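PDB 2QZI: cytosolic protein from Streptococcus thermophilus, which is of unknown function but belongs to the DUF1827 family and binds sodium ions in the crystal. Local coordinates for residues L6-W11 and E30-G35; N23-L28 and T42-H47; T37-T42 and L50-K55. One frame throughout, in Å; residues are numbered along the deposited sequence. Where two conformers were deposited one is given.

From the N terminus, the chain runs through strand 6-8, helix 14-23 and a loop into strand 28-34. Interaction 1 (6-11 with 30-35) closes the loop that contains the helix, laying the edge strand 6-8, one of the two outermost, against strand 28-34. Interaction 2 (23-28 with 42-47) starts within that loop and ends beyond it, so the two cross; it ties the loop after the helix to the far end of strand 37-44. Interaction 3 (37-42 with 50-55) follows interaction 1 in series and pairs the two strands of a hairpin. It crosses interaction 2 and shares T42 and a sodium ion with it. All three reach one antiparallel sheet.

Interaction 1 of 3, residues L6-W11 and E30-G35; sequences LINTTW and ETYSAG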
# COMPACT_ATOMS: atom_id res chain seq x y z
N LEU A 6 0.03 -7.45 -9.96
CA LEU A 6 -0.09 -6.03 -9.55
C LEU A 6 0.19 -5.17 -10.78
O LEU A 6 1.23 -5.33 -11.42
CB LEU A 6 0.94 -5.73 -8.51
CG LEU A 6 0.64 -6.04 -7.00
CD1 LEU A 6 -0.32 -5.03 -6.45
CD2 LEU A 6 0.09 -7.44 -6.83
N ILE A 7 -0.78 -4.32 -11.14
CA ILE A 7 -0.72 -3.40 -12.28
C ILE A 7 -0.66 -1.98 -11.63
O ILE A 7 -1.50 -1.61 -10.80
CB ILE A 7 -1.92 -3.62 -13.24
CG1 ILE A 7 -2.13 -5.11 -13.59
CG2 ILE A 7 -1.81 -2.79 -14.57
CD1 ILE A 7 -1.65 -5.55 -15.02
N ASN A 8 0.41 -1.22 -11.94
CA ASN A 8 0.49 0.20 -11.60
C ASN A 8 -0.60 1.01 -12.32
O ASN A 8 -0.56 1.11 -13.51
CB ASN A 8 1.88 0.82 -11.94
CG ASN A 8 2.11 2.14 -11.16
OD1 ASN A 8 1.26 3.03 -11.16
ND2 ASN A 8 3.22 2.23 -10.41
N THR A 9 -1.55 1.60 -11.60
CA THR A 9 -2.67 2.34 -12.25
C THR A 9 -2.56 3.87 -11.88
O THR A 9 -3.52 4.63 -12.12
CB THR A 9 -4.04 1.80 -11.74
OG1 THR A 9 -4.00 1.83 -10.31
CG2 THR A 9 -4.30 0.38 -12.19
N THR A 10 -1.40 4.31 -11.33
CA THR A 10 -1.15 5.71 -10.95
C THR A 10 -1.56 6.74 -12.03
O THR A 10 -2.26 7.70 -11.72
CB THR A 10 0.30 5.91 -10.45
OG1 THR A 10 0.59 4.93 -9.42
CG2 THR A 10 0.44 7.30 -9.81
N TRP A 11 -1.19 6.49 -13.29
CA TRP A 11 -1.52 7.39 -14.36
C TRP A 11 -3.01 7.76 -14.46
O TRP A 11 -3.33 8.81 -15.03
CB TRP A 11 -1.07 6.78 -15.71
CG TRP A 11 -1.95 5.61 -16.08
CD1 TRP A 11 -1.90 4.32 -15.58
CD2 TRP A 11 -3.01 5.62 -17.05
NE1 TRP A 11 -2.87 3.56 -16.16
CE2 TRP A 11 -3.57 4.32 -17.07
CE3 TRP A 11 -3.58 6.62 -17.83
CZ2 TRP A 11 -4.67 3.99 -17.85
CZ3 TRP A 11 -4.67 6.29 -18.66
CH2 TRP A 11 -5.19 4.98 -18.67
N GLU A 30 1.19 6.10 -4.92
CA GLU A 30 0.95 5.30 -6.11
C GLU A 30 -0.26 4.41 -5.91
O GLU A 30 -0.57 4.06 -4.77
CB GLU A 30 2.16 4.44 -6.36
CG GLU A 30 3.41 5.25 -6.37
CD GLU A 30 4.54 4.55 -7.04
OE1 GLU A 30 4.67 3.31 -6.89
OE2 GLU A 30 5.35 5.25 -7.67
N THR A 31 -0.96 4.12 -6.99
CA THR A 31 -2.09 3.19 -6.90
C THR A 31 -1.88 1.97 -7.79
O THR A 31 -1.22 2.04 -8.78
CB THR A 31 -3.42 3.84 -7.31
OG1 THR A 31 -3.26 4.38 -8.58
CG2 THR A 31 -3.84 4.98 -6.36
N TYR A 32 -2.41 0.81 -7.36
CA TYR A 32 -2.30 -0.45 -8.11
C TYR A 32 -3.60 -1.25 -7.99
O TYR A 32 -4.28 -1.21 -6.96
CB TYR A 32 -1.21 -1.35 -7.54
CG TYR A 32 0.19 -0.81 -7.64
CD1 TYR A 32 1.09 -1.37 -8.52
CD2 TYR A 32 0.62 0.27 -6.81
CE1 TYR A 32 2.37 -0.88 -8.62
CE2 TYR A 32 1.91 0.79 -6.94
CZ TYR A 32 2.78 0.18 -7.82
OH TYR A 32 4.06 0.66 -7.96
N SER A 33 -3.91 -1.97 -9.07
CA SER A 33 -4.85 -3.06 -9.10
C SER A 33 -4.17 -4.40 -8.82
O SER A 33 -3.01 -4.63 -9.16
CB SER A 33 -5.42 -3.18 -10.53
OG SER A 33 -6.56 -2.34 -10.58
N ALA A 34 -4.91 -5.29 -8.19
CA ALA A 34 -4.55 -6.67 -7.99
C ALA A 34 -5.86 -7.40 -8.34
O ALA A 34 -6.61 -7.81 -7.48
CB ALA A 34 -4.09 -6.85 -6.53
N GLY A 35 -6.18 -7.50 -9.63
CA GLY A 35 -7.49 -8.00 -10.08
C GLY A 35 -8.54 -6.95 -9.74
O GLY A 35 -8.41 -5.81 -10.17
O HOH W 1 4.04 5.28 -10.48
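Y32 and L6 meet on one face of the strand pair, and the tyrosine has more surface buried here than any other residue. The two side chains cross at about a right angle, L6 CD1 lying 3.9 Å from Y32 CB and 4.2 Å from A34 CB. N8, paired with Y32 without backbone hydrogen bonds, puts its CG over one face of the ring, 3.9 Å from Y32 CZ, with amide and ring planes 48° apart. N8 OD1 accepts from T10 N, an Asx turn, and from T10 OG1. Y32 OH donates to OE1 of E30, 2.9 Å away, and is also hydrogen-bonded to K75 NZ. S33 belongs to the other face. It forms the hydrogen-bonded pair with I7, the two backbones exchanging N-H···O bonds, and T9 CG2 comes 3.9 Å from S33 OG. Beyond N8 the first segment leaves the strand, but T9 N still reaches T31 O at 2.9 Å, and T31 N donates to T10 OG1 at 3.0 Å. Strand 37-44 pairs with the other edge of strand 28-34; helix 61-74 covers the face bearing L6, Y32 and A34, with F71 edge-to-face on Y32, and helix 14-23 touches T10 and T31.

Interaction 2 of 3, residues N23-L28 and T42-H47; sequences NTDAFL and TQAPKH. With NA (sodium ion), chain F; NA (sodium ion), chain E.
D25 and H47 reach toward each other tip to tip, and H47 NE2 donates to D25 OD2 at 2.9 Å in an almost straight bond (176°). The carboxylate is met on its syn side; OD2 lies in the ring plane of H47, but NE2 stands out of the carboxylate plane, the two planes being 43° apart. H47 ND1 is held in turn by E49. Backbone bonds come next: Q43 O accepts from both F27 N, at 2.9 Å, and L28 N, at 3.2 Å, while Q43 N returns a bond to L28 O. Two residues facing one make this a classic beta bulge, placed where the loop after helix 14-23 enters strand 28-34; just after Q43, A44 to H47 form a type II beta turn leading into strand 47-53. Round the F27 ring, Q43 O lies over the centre of one face. The extended Q43 side chain runs beside it, CD 3.4 Å from F27 CZ, and P45 CD makes an apolar contact at the ring edge. Two sodium ions are bound here, one by each segment. T42 OG1, 2.6 Å away, and H47 O bind one, together with a water that links it to D25 OD1; T24 O and A26 O, each at 2.4 Å, bind the other with L21 O and a further water.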
# COMPACT_ATOMS: atom_id res chain seq x y z
N ASN A 23 -2.22 17.17 0.92
CA ASN A 23 -2.95 17.29 2.19
C ASN A 23 -2.52 16.28 3.21
O ASN A 23 -3.16 16.12 4.22
CB ASN A 23 -4.44 17.11 1.97
CG ASN A 23 -4.98 18.13 1.01
OD1 ASN A 23 -5.09 19.29 1.34
ND2 ASN A 23 -5.23 17.71 -0.23
N THR A 24 -1.41 15.61 2.94
CA THR A 24 -0.94 14.54 3.78
C THR A 24 0.59 14.63 3.85
O THR A 24 1.20 15.30 3.02
CB THR A 24 -1.45 13.25 3.08
OG1 THR A 24 -2.56 12.72 3.81
CG2 THR A 24 -0.45 12.26 2.81
N ASP A 25 1.19 13.93 4.80
CA ASP A 25 2.66 13.84 4.90
C ASP A 25 3.31 12.97 3.80
O ASP A 25 4.54 12.98 3.62
CB ASP A 25 3.14 13.45 6.32
CG ASP A 25 2.70 12.06 6.74
OD1 ASP A 25 1.80 11.44 6.09
OD2 ASP A 25 3.26 11.56 7.75
N ALA A 26 2.50 12.26 3.02
CA ALA A 26 3.03 11.47 1.91
C ALA A 26 3.79 12.35 0.93
O ALA A 26 3.31 13.40 0.58
CB ALA A 26 1.90 10.71 1.16
N PHE A 27 4.99 11.95 0.54
CA PHE A 27 5.68 12.54 -0.64
C PHE A 27 5.72 11.58 -1.86
O PHE A 27 6.08 11.97 -3.03
CB PHE A 27 7.09 12.99 -0.22
CG PHE A 27 7.99 11.87 0.29
CD1 PHE A 27 8.46 11.89 1.62
CD2 PHE A 27 8.47 10.89 -0.59
CE1 PHE A 27 9.37 10.91 2.07
CE2 PHE A 27 9.35 9.93 -0.17
CZ PHE A 27 9.78 9.91 1.18
N LEU A 28 5.31 10.34 -1.64
CA LEU A 28 5.06 9.45 -2.79
C LEU A 28 3.71 8.77 -2.61
O LEU A 28 3.38 8.28 -1.52
CB LEU A 28 6.19 8.41 -2.89
CG LEU A 28 6.06 7.20 -3.80
CD1 LEU A 28 6.01 7.61 -5.29
CD2 LEU A 28 7.26 6.29 -3.51
N THR A 42 2.00 4.51 -0.30
CA THR A 42 2.62 5.81 0.01
C THR A 42 3.90 5.69 0.84
O THR A 42 4.08 4.71 1.53
CB THR A 42 1.68 6.73 0.87
OG1 THR A 42 1.58 6.25 2.21
CG2 THR A 42 0.22 6.87 0.29
N GLN A 43 4.79 6.69 0.71
CA GLN A 43 5.96 6.90 1.54
C GLN A 43 5.88 8.32 2.06
O GLN A 43 5.53 9.19 1.31
CB GLN A 43 7.32 6.69 0.86
CG GLN A 43 8.46 6.64 2.01
CD GLN A 43 9.83 6.48 1.45
OE1 GLN A 43 9.98 6.43 0.23
NE2 GLN A 43 10.86 6.40 2.32
N ALA A 44 6.25 8.51 3.34
CA ALA A 44 6.26 9.77 4.07
C ALA A 44 7.46 9.67 5.04
O ALA A 44 7.93 8.58 5.28
CB ALA A 44 4.94 9.92 4.95
N PRO A 45 7.94 10.80 5.60
CA PRO A 45 8.90 10.61 6.67
C PRO A 45 8.34 9.64 7.70
O PRO A 45 7.19 9.79 8.11
CB PRO A 45 9.08 12.06 7.29
CG PRO A 45 8.84 12.99 6.05
CD PRO A 45 7.67 12.23 5.32
N LYS A 46 9.14 8.66 8.10
CA LYS A 46 8.89 7.82 9.28
C LYS A 46 7.98 6.63 8.92
O LYS A 46 7.83 5.73 9.72
CB LYS A 46 8.33 8.62 10.47
CG LYS A 46 9.27 9.66 10.96
CD LYS A 46 10.59 9.11 11.60
CE LYS A 46 11.62 10.25 11.79
NZ LYS A 46 12.94 9.86 12.46
N HIS A 47 7.37 6.60 7.72
CA HIS A 47 6.54 5.45 7.44
C HIS A 47 6.15 5.29 5.99
O HIS A 47 5.85 6.26 5.31
CB HIS A 47 5.25 5.44 8.32
CG HIS A 47 4.36 6.64 8.12
ND1 HIS A 47 3.01 6.53 7.84
CD2 HIS A 47 4.62 7.97 8.22
CE1 HIS A 47 2.48 7.74 7.73
NE2 HIS A 47 3.44 8.63 7.92
NA NA F . 3.28 6.85 4.04
NA NA E . 2.77 15.63 1.24
O HOH W 2 5.56 12.11 8.64
O HOH W 3 1.61 9.09 4.72
O HOH W 4 4.37 16.81 2.69

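Interaction 3 of 3, residues T37-T42 and L50-K55; sequences TDVVFT and LLISNK. With NA (sodium ion), chain F.
A beta hairpin of strands 37-44 and 47-53 forms the middle of the antiparallel sheet, and this contact is the part of it farther from the turn, where D38 to F41 pair with S53 to L50. The two strands run nearly antiparallel, at 171°. D38 with S53 and V40 with L51 are the hydrogen-bonded pairs, each carrying two N-H···O bonds; in the first, D38 N lies 2.8 Å from S53 O. V39, F41, L50 and I52 point to the opposite face from D38, V40, L51 and S53. On the buried face, that of V39, F41, L50 and I52, L50 CD2 touches both V39 and F41: it lies 3.3 Å from V39 CG1, closer than usual for two carbons, and 3.9 Å from F41 CD1. CG1 of V39 is brought there by standing anti to the backbone N (chi1 -176°). Helix 61-74 covers this side, F71 touching V39, F41 and L50. Farther along, T37 CG2 meets I52 CG2 at 3.6 Å, while T37 OG1 takes a weak bond from N54 ND2 and is hydrogen-bonded to E63; N54 OD1 is bonded to H56. The other face is more polar at this end. K55, its chain bent near the tip, forms a salt bridge with D38, NZ 3.5 Å from OD2, long enough that the hydrogen bond within it is weak, and a water links that same OD2, at 2.7 Å, to S53 OG, at 2.8 Å.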
# COMPACT_ATOMS: atom_id res chain seq x y z
N THR A 37 -9.17 -6.09 -6.51
CA THR A 37 -8.61 -5.47 -5.33
C THR A 37 -7.80 -4.21 -5.67
O THR A 37 -7.00 -4.18 -6.65
CB THR A 37 -7.75 -6.53 -4.56
OG1 THR A 37 -8.61 -7.55 -4.05
CG2 THR A 37 -7.06 -5.93 -3.37
N ASP A 38 -8.00 -3.17 -4.86
CA ASP A 38 -7.30 -1.90 -5.08
C ASP A 38 -6.27 -1.64 -4.00
O ASP A 38 -6.52 -1.88 -2.85
CB ASP A 38 -8.23 -0.71 -5.02
CG ASP A 38 -9.42 -0.84 -5.87
OD1 ASP A 38 -9.25 -0.97 -7.10
OD2 ASP A 38 -10.54 -0.85 -5.27
N VAL A 39 -5.13 -1.08 -4.41
CA VAL A 39 -4.02 -0.86 -3.51
C VAL A 39 -3.63 0.59 -3.72
O VAL A 39 -3.65 1.10 -4.85
CB VAL A 39 -2.84 -1.85 -3.80
CG1 VAL A 39 -1.72 -1.69 -2.81
CG2 VAL A 39 -3.32 -3.31 -3.75
N VAL A 40 -3.41 1.23 -2.59
CA VAL A 40 -2.79 2.57 -2.49
C VAL A 40 -1.50 2.42 -1.72
O VAL A 40 -1.49 1.82 -0.70
CB VAL A 40 -3.73 3.64 -1.83
CG1 VAL A 40 -3.03 5.01 -1.87
CG2 VAL A 40 -5.02 3.75 -2.70
N PHE A 41 -0.40 2.89 -2.30
CA PHE A 41 0.92 2.80 -1.66
C PHE A 41 1.49 4.21 -1.49
O PHE A 41 1.57 4.95 -2.46
CB PHE A 41 1.83 2.04 -2.62
CG PHE A 41 3.28 1.96 -2.19
CD1 PHE A 41 3.63 1.42 -0.94
CD2 PHE A 41 4.30 2.41 -3.02
CE1 PHE A 41 4.96 1.33 -0.56
CE2 PHE A 41 5.66 2.37 -2.62
CZ PHE A 41 5.98 1.83 -1.38
N THR A 42 2.00 4.51 -0.30
CA THR A 42 2.62 5.81 0.01
C THR A 42 3.90 5.69 0.84
O THR A 42 4.08 4.71 1.53
CB THR A 42 1.68 6.73 0.87
OG1 THR A 42 1.58 6.25 2.21
CG2 THR A 42 0.22 6.87 0.29
N LEU A 50 0.46 0.81 3.15
CA LEU A 50 -0.31 0.17 2.03
C LEU A 50 -1.75 0.11 2.51
O LEU A 50 -1.97 -0.18 3.72
CB LEU A 50 0.13 -1.27 1.78
CG LEU A 50 1.23 -1.49 0.78
CD1 LEU A 50 1.56 -2.96 0.95
CD2 LEU A 50 0.71 -1.18 -0.66
N LEU A 51 -2.65 0.56 1.66
CA LEU A 51 -4.13 0.43 1.85
C LEU A 51 -4.72 -0.50 0.79
O LEU A 51 -4.63 -0.23 -0.40
CB LEU A 51 -4.83 1.81 1.74
CG LEU A 51 -4.27 2.68 2.87
CD1 LEU A 51 -3.20 3.71 2.38
CD2 LEU A 51 -5.42 3.31 3.63
N ILE A 52 -5.29 -1.60 1.26
CA ILE A 52 -5.71 -2.71 0.40
C ILE A 52 -7.19 -2.94 0.70
O ILE A 52 -7.60 -3.11 1.86
CB ILE A 52 -4.95 -4.00 0.68
CG1 ILE A 52 -3.43 -3.77 0.49
CG2 ILE A 52 -5.50 -5.22 -0.15
CD1 ILE A 52 -2.59 -4.84 1.21
N SER A 53 -8.00 -2.84 -0.35
CA SER A 53 -9.43 -2.87 -0.20
C SER A 53 -10.08 -3.49 -1.44
O SER A 53 -9.48 -3.57 -2.49
CB SER A 53 -9.93 -1.43 -0.05
OG SER A 53 -9.50 -0.68 -1.17
N ASN A 54 -11.32 -3.93 -1.28
CA ASN A 54 -12.03 -4.58 -2.36
C ASN A 54 -13.53 -4.32 -2.28
O ASN A 54 -14.19 -4.93 -1.49
CB ASN A 54 -11.78 -6.08 -2.30
CG ASN A 54 -12.22 -6.79 -3.59
OD1 ASN A 54 -13.25 -6.48 -4.18
ND2 ASN A 54 -11.41 -7.72 -4.05
N LYS A 55 -14.07 -3.45 -3.11
CA LYS A 55 -15.48 -3.02 -3.03
C LYS A 55 -16.49 -4.18 -2.89
O LYS A 55 -17.47 -4.07 -2.13
CB LYS A 55 -15.79 -2.09 -4.22
CG LYS A 55 -14.79 -0.88 -4.32
CD LYS A 55 -15.13 0.14 -5.41
CE LYS A 55 -14.72 -0.36 -6.84
NZ LYS A 55 -13.30 0.06 -7.21
NA NA F . 3.28 6.85 4.04
O HOH W 5 -11.65 -0.33 -2.90
O HOH W 3 1.61 9.09 4.72